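Local coordinates for protein alpha-galacturonidase (Bacillus subtilis, PDB 3FEF) that hydrolyses alpha-1,4-linked galacturonides such as di-galacturonate, as an NAD- and manganese-dependent family 4 glycoside hydrolase, at residues Lys48-Ile52 / Thr309-Ile313; Ile81-Gly86 / Arg121-Phe126. All coordinates share one frame; numbering follows the deposited sequence.

Interaction 1: Lys48-Ile52 / Thr309-Ile313; sequences KNEVI and TERLI
I52 lies across the side of helix 309-313. Its CG1 rests on L312 CB and on I313 CG1, each at 4.1 Å, and its CD1 reaches T309 CG2 at 3.9 Å. With CG1 anti to the carbonyl carbon (chi1 -66°), CD1 is carried into the angle between T309 and L312, and the side chain runs at about a right angle to all three partners. T309 offers its methyl to this apolar patch, and K48 CD also meets T309 CG2, at 4.1 Å; T309 OG1 is hydrogen-bonded to Q16, R20 and the backbone of K305. K48 stretches out beyond CG and carries its amine past I313 to E310. There NZ forms a salt bridge with E310 OE2; the modelled separation of 2.3 Å is too short to be taken literally. E310 starts away from helix 48-52, and a bend at chi2 (-51°) brings its carboxylate back to the lysine. A long, weak ion pair gives NZ a second anionic neighbour in E44. Cutting I52 back to an alanine is likely to take the apolar contact away from L312 CB and I313 CG1, leave T309 CG2 with K48 CD, and open a gap between the helices. The two helix segments cross at 47° with their axes 9.9 Å apart, I52 and I313 forming the nearest CA pair at 6.4 Å. On the inner side N49 positions helix 48-52: its ND2 donates to the carbonyls of G13 and S15 and its OD1 accepts from R20. Helix 43-53 is the crossover between the parallel strands 34-39 and 61-66 of the Rossmann fold, here packed against a helix of the family 4 C-terminal domain.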
loop_
_atom_site.group_PDB
_atom_site.type_symbol
_atom_site.label_atom_id
_atom_site.label_comp_id
_atom_site.label_asym_id
_atom_site.label_seq_id
_atom_site.Cartn_x
_atom_site.Cartn_y
_atom_site.Cartn_z
ATOM N N LYS A 48 -42.899 -20.949 -15.861
ATOM C CA LYS A 48 -42.620 -21.545 -17.158
ATOM C C LYS A 48 -41.225 -22.185 -17.256
ATOM O O LYS A 48 -41.069 -23.258 -17.839
ATOM C CB LYS A 48 -42.820 -20.507 -18.255
ATOM C CG LYS A 48 -44.287 -20.159 -18.465
ATOM C CD LYS A 48 -44.436 -19.023 -19.446
ATOM C CE LYS A 48 -45.887 -18.583 -19.535
ATOM N NZ LYS A 48 -46.051 -17.529 -20.564
ATOM N N ASN A 49 -40.216 -21.528 -16.704
ATOM C CA ASN A 49 -38.904 -22.150 -16.600
ATOM C C ASN A 49 -38.935 -23.374 -15.699
ATOM O O ASN A 49 -38.146 -24.306 -15.861
ATOM C CB ASN A 49 -37.873 -21.150 -16.082
ATOM C CG ASN A 49 -37.236 -20.360 -17.193
ATOM O OD1 ASN A 49 -37.233 -20.798 -18.338
ATOM N ND2 ASN A 49 -36.692 -19.186 -16.869
ATOM N N GLU A 50 -39.838 -23.370 -14.732
ATOM C CA GLU A 50 -39.941 -24.517 -13.848
ATOM C C GLU A 50 -40.450 -25.730 -14.622
ATOM O O GLU A 50 -39.972 -26.842 -14.428
ATOM C CB GLU A 50 -40.851 -24.212 -12.667
ATOM C CG GLU A 50 -41.188 -25.422 -11.856
ATOM C CD GLU A 50 -42.538 -25.295 -11.191
ATOM O OE1 GLU A 50 -42.641 -24.594 -10.154
ATOM O OE2 GLU A 50 -43.499 -25.902 -11.713
ATOM N N VAL A 51 -41.417 -25.509 -15.509
ATOM C CA VAL A 51 -42.011 -26.607 -16.273
ATOM C C VAL A 51 -41.041 -27.108 -17.347
ATOM O O VAL A 51 -40.851 -28.303 -17.518
ATOM C CB VAL A 51 -43.360 -26.184 -16.929
ATOM C CG1 VAL A 51 -43.885 -27.273 -17.857
ATOM C CG2 VAL A 51 -44.392 -25.843 -15.862
ATOM N N ILE A 52 -40.427 -26.186 -18.079
ATOM C CA ILE A 52 -39.381 -26.569 -19.019
ATOM C C ILE A 52 -38.213 -27.257 -18.294
ATOM O O ILE A 52 -37.672 -28.254 -18.760
ATOM C CB ILE A 52 -38.872 -25.346 -19.767
ATOM C CG1 ILE A 52 -39.989 -24.774 -20.655
ATOM C CG2 ILE A 52 -37.622 -25.680 -20.556
ATOM C CD1 ILE A 52 -39.734 -23.336 -21.106
ATOM N N THR A 309 -40.483 -20.063 -25.800
ATOM C CA THR A 309 -40.863 -20.590 -24.490
ATOM C C THR A 309 -42.257 -21.250 -24.503
ATOM O O THR A 309 -42.449 -22.333 -23.940
ATOM C CB THR A 309 -40.861 -19.499 -23.421
ATOM O OG1 THR A 309 -39.513 -19.049 -23.186
ATOM C CG2 THR A 309 -41.492 -20.033 -22.123
ATOM N N GLU A 310 -43.230 -20.597 -25.126
ATOM C CA GLU A 310 -44.578 -21.168 -25.176
ATOM C C GLU A 310 -44.581 -22.453 -26.002
ATOM O O GLU A 310 -45.363 -23.367 -25.750
ATOM C CB GLU A 310 -45.595 -20.158 -25.727
ATOM C CG GLU A 310 -45.854 -18.961 -24.805
ATOM C CD GLU A 310 -46.180 -19.379 -23.370
ATOM O OE1 GLU A 310 -47.063 -20.256 -23.176
ATOM O OE2 GLU A 310 -45.553 -18.826 -22.433
ATOM N N ARG A 311 -43.679 -22.519 -26.975
ATOM C CA ARG A 311 -43.536 -23.692 -27.825
ATOM C C ARG A 311 -43.149 -24.899 -26.986
ATOM O O ARG A 311 -43.834 -25.926 -26.994
ATOM C CB ARG A 311 -42.467 -23.437 -28.880
ATOM C CG ARG A 311 -42.757 -24.051 -30.242
ATOM C CD ARG A 311 -41.629 -23.731 -31.219
ATOM N NE ARG A 311 -40.394 -24.421 -30.837
ATOM C CZ ARG A 311 -39.172 -24.066 -31.230
ATOM N NH1 ARG A 311 -39.005 -23.009 -32.021
ATOM N NH2 ARG A 311 -38.115 -24.764 -30.824
ATOM N N LEU A 312 -42.047 -24.765 -26.252
ATOM C CA LEU A 312 -41.578 -25.837 -25.394
ATOM C C LEU A 312 -42.654 -26.244 -24.386
ATOM O O LEU A 312 -42.812 -27.417 -24.091
ATOM C CB LEU A 312 -40.280 -25.443 -24.679
ATOM C CG LEU A 312 -39.100 -25.051 -25.582
ATOM C CD1 LEU A 312 -37.974 -24.384 -24.785
ATOM C CD2 LEU A 312 -38.568 -26.242 -26.370
ATOM N N ILE A 313 -43.395 -25.280 -23.856
ATOM C CA ILE A 313 -44.438 -25.604 -22.896
ATOM C C ILE A 313 -45.588 -26.395 -23.537
ATOM O O ILE A 313 -46.155 -27.283 -22.917
ATOM C CB ILE A 313 -44.991 -24.341 -22.217
ATOM C CG1 ILE A 313 -43.948 -23.777 -21.235
ATOM C CG2 ILE A 313 -46.309 -24.655 -21.511
ATOM C CD1 ILE A 313 -44.361 -22.499 -20.546
#

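Interaction 2: Ile81-Gly86 / Arg121-Phe126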
loop_
_atom_site.group_PDB
_atom_site.type_symbol
_atom_site.label_atom_id
_atom_site.label_comp_id
_atom_site.label_asym_id
_atom_site.label_seq_id
_atom_site.Cartn_x
_atom_site.Cartn_y
_atom_site.Cartn_z
ATOM N N ILE A 81 -27.334 -14.878 -10.097
ATOM C CA ILE A 81 -28.105 -13.667 -10.315
ATOM C C ILE A 81 -28.016 -13.241 -11.767
ATOM O O ILE A 81 -26.925 -12.957 -12.296
ATOM C CB ILE A 81 -27.616 -12.486 -9.451
ATOM C CG1 ILE A 81 -27.454 -12.926 -7.995
ATOM C CG2 ILE A 81 -28.582 -11.295 -9.594
ATOM C CD1 ILE A 81 -26.711 -11.890 -7.122
ATOM N N SER A 82 -29.179 -13.187 -12.396
ATOM C CA SER A 82 -29.281 -12.746 -13.755
ATOM C C SER A 82 -30.594 -12.011 -13.951
ATOM O O SER A 82 -31.573 -12.596 -14.417
ATOM C CB SER A 82 -29.246 -13.962 -14.666
ATOM O OG SER A 82 -29.765 -13.621 -15.914
ATOM N N ILE A 83 -30.627 -10.743 -13.563
ATOM C CA ILE A 83 -31.840 -9.942 -13.676
ATOM C C ILE A 83 -31.623 -8.753 -14.584
ATOM O O ILE A 83 -30.489 -8.411 -14.937
ATOM C CB ILE A 83 -32.281 -9.374 -12.328
ATOM C CG1 ILE A 83 -31.179 -8.490 -11.750
ATOM C CG2 ILE A 83 -32.686 -10.493 -11.353
ATOM C CD1 ILE A 83 -31.557 -7.872 -10.453
ATOM N N LEU A 84 -32.729 -8.122 -14.954
ATOM C CA LEU A 84 -32.701 -6.874 -15.693
ATOM C C LEU A 84 -33.062 -5.774 -14.705
ATOM O O LEU A 84 -34.134 -5.812 -14.099
ATOM C CB LEU A 84 -33.717 -6.907 -16.834
ATOM C CG LEU A 84 -33.904 -5.571 -17.558
ATOM C CD1 LEU A 84 -32.663 -5.205 -18.388
ATOM C CD2 LEU A 84 -35.166 -5.598 -18.423
ATOM N N PRO A 85 -32.142 -4.819 -14.497
ATOM C CA PRO A 85 -32.376 -3.650 -13.644
ATOM C C PRO A 85 -33.278 -2.636 -14.337
ATOM O O PRO A 85 -32.793 -1.775 -15.068
ATOM C CB PRO A 85 -30.981 -3.049 -13.463
ATOM C CG PRO A 85 -30.007 -4.082 -14.003
ATOM C CD PRO A 85 -30.759 -4.892 -14.993
ATOM N N GLY A 86 -34.579 -2.741 -14.114
ATOM C CA GLY A 86 -35.546 -1.871 -14.786
ATOM C C GLY A 86 -36.166 -2.557 -15.983
ATOM O O GLY A 86 -35.812 -3.690 -16.302
ATOM N N ARG A 121 -29.656 2.697 -11.095
ATOM C CA ARG A 121 -30.886 1.930 -10.889
ATOM C C ARG A 121 -30.618 0.564 -10.232
ATOM O O ARG A 121 -31.403 0.072 -9.427
ATOM C CB ARG A 121 -31.535 1.736 -12.261
ATOM C CG ARG A 121 -33.014 1.444 -12.289
ATOM C CD ARG A 121 -33.649 1.883 -13.641
ATOM N NE ARG A 121 -33.167 1.111 -14.789
ATOM C CZ ARG A 121 -32.593 1.647 -15.864
ATOM N NH1 ARG A 121 -32.452 2.957 -15.954
ATOM N NH2 ARG A 121 -32.180 0.882 -16.864
ATOM N N ALA A 122 -29.508 -0.065 -10.580
ATOM C CA ALA A 122 -29.240 -1.423 -10.082
ATOM C C ALA A 122 -28.769 -1.437 -8.629
ATOM O O ALA A 122 -28.933 -2.430 -7.932
ATOM C CB ALA A 122 -28.202 -2.128 -10.981
ATOM N N VAL A 123 -28.173 -0.334 -8.177
ATOM C CA VAL A 123 -27.590 -0.303 -6.852
ATOM C C VAL A 123 -28.554 -0.770 -5.756
ATOM O O VAL A 123 -28.215 -1.649 -4.964
ATOM C CB VAL A 123 -26.960 1.078 -6.522
ATOM C CG1 VAL A 123 -26.524 1.147 -5.043
ATOM C CG2 VAL A 123 -25.756 1.329 -7.437
ATOM N N PRO A 124 -29.750 -0.170 -5.675
ATOM C CA PRO A 124 -30.590 -0.595 -4.538
ATOM C C PRO A 124 -31.181 -1.994 -4.719
ATOM O O PRO A 124 -31.534 -2.644 -3.741
ATOM C CB PRO A 124 -31.680 0.494 -4.448
ATOM C CG PRO A 124 -31.664 1.193 -5.790
ATOM C CD PRO A 124 -30.277 1.012 -6.386
ATOM N N ILE A 125 -31.265 -2.476 -5.954
ATOM C CA ILE A 125 -31.668 -3.864 -6.180
ATOM C C ILE A 125 -30.623 -4.838 -5.617
ATOM O O ILE A 125 -30.962 -5.847 -5.006
ATOM C CB ILE A 125 -31.917 -4.144 -7.674
ATOM C CG1 ILE A 125 -33.039 -3.244 -8.199
ATOM C CG2 ILE A 125 -32.272 -5.611 -7.895
ATOM C CD1 ILE A 125 -33.396 -3.494 -9.665
ATOM N N PHE A 126 -29.343 -4.529 -5.804
ATOM C CA PHE A 126 -28.307 -5.447 -5.355
ATOM C C PHE A 126 -28.001 -5.300 -3.865
ATOM O O PHE A 126 -27.604 -6.268 -3.205
ATOM C CB PHE A 126 -27.051 -5.340 -6.234
ATOM C CG PHE A 126 -27.156 -6.123 -7.510
ATOM C CD1 PHE A 126 -26.496 -7.344 -7.650
ATOM C CD2 PHE A 126 -27.951 -5.664 -8.557
ATOM C CE1 PHE A 126 -26.611 -8.088 -8.835
ATOM C CE2 PHE A 126 -28.075 -6.406 -9.758
ATOM C CZ PHE A 126 -27.407 -7.615 -9.891
#
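The F126 ring receives I81 from the end of strand 78-81 and I83 from the loop after it: I81 CG2 approaches CE1 and I83 CD1 approaches CE2, both at 3.8 Å and both obliquely. I83 CD1 is also pressed against I125 CG2 at 3.5 Å, a tight carbon contact. The first torsion of I83, with CG1 between the backbone N and the carbonyl carbon (chi1 60°), directs CD1 to the junction of I125 and F126. Farther along, P85 lays its ring against A122, CB to CB at 3.8 Å, while I125 CD1 touches P85 CA. At the polar edge R121, bent at chi3 (66°), grips P85 O side-on with two nitrogens: NE at 2.9 Å from above the carbonyl plane, and NH2 at 3.3 Å nearly in line with the C=O bond. The oxygen lies close to the guanidinium plane, and a salt bridge from NH2 to D94 of helix 88-96 helps fix the group. The loop leaves the end of strand 78-81, which pairs with strand 141-144 in the parallel sheet, and helix 112-136 packs over the loop, with F126 and A122 also packed on C152 of helix 149-159.

Interactions 1 and 2 do not touch: their centres are 24 Å apart and their nearest atoms about 9 Å. In sequence, interaction 2 falls wholly between the two segments of interaction 1. Both border the glycine-rich turn after strand 6-11, in the region that probably binds NAD: N49 bonds to G13 and S15, while the side chain of I83 lies about 4 Å from G12. Interaction 2 is also near the probable substrate site, the P85 side chain being about 7 Å from that of N147, which probably binds the substrate, and about 13 Å from the magnesium ion held by C169 and H206. Interaction 1 lies away from that metal site, toward the periphery of the chain.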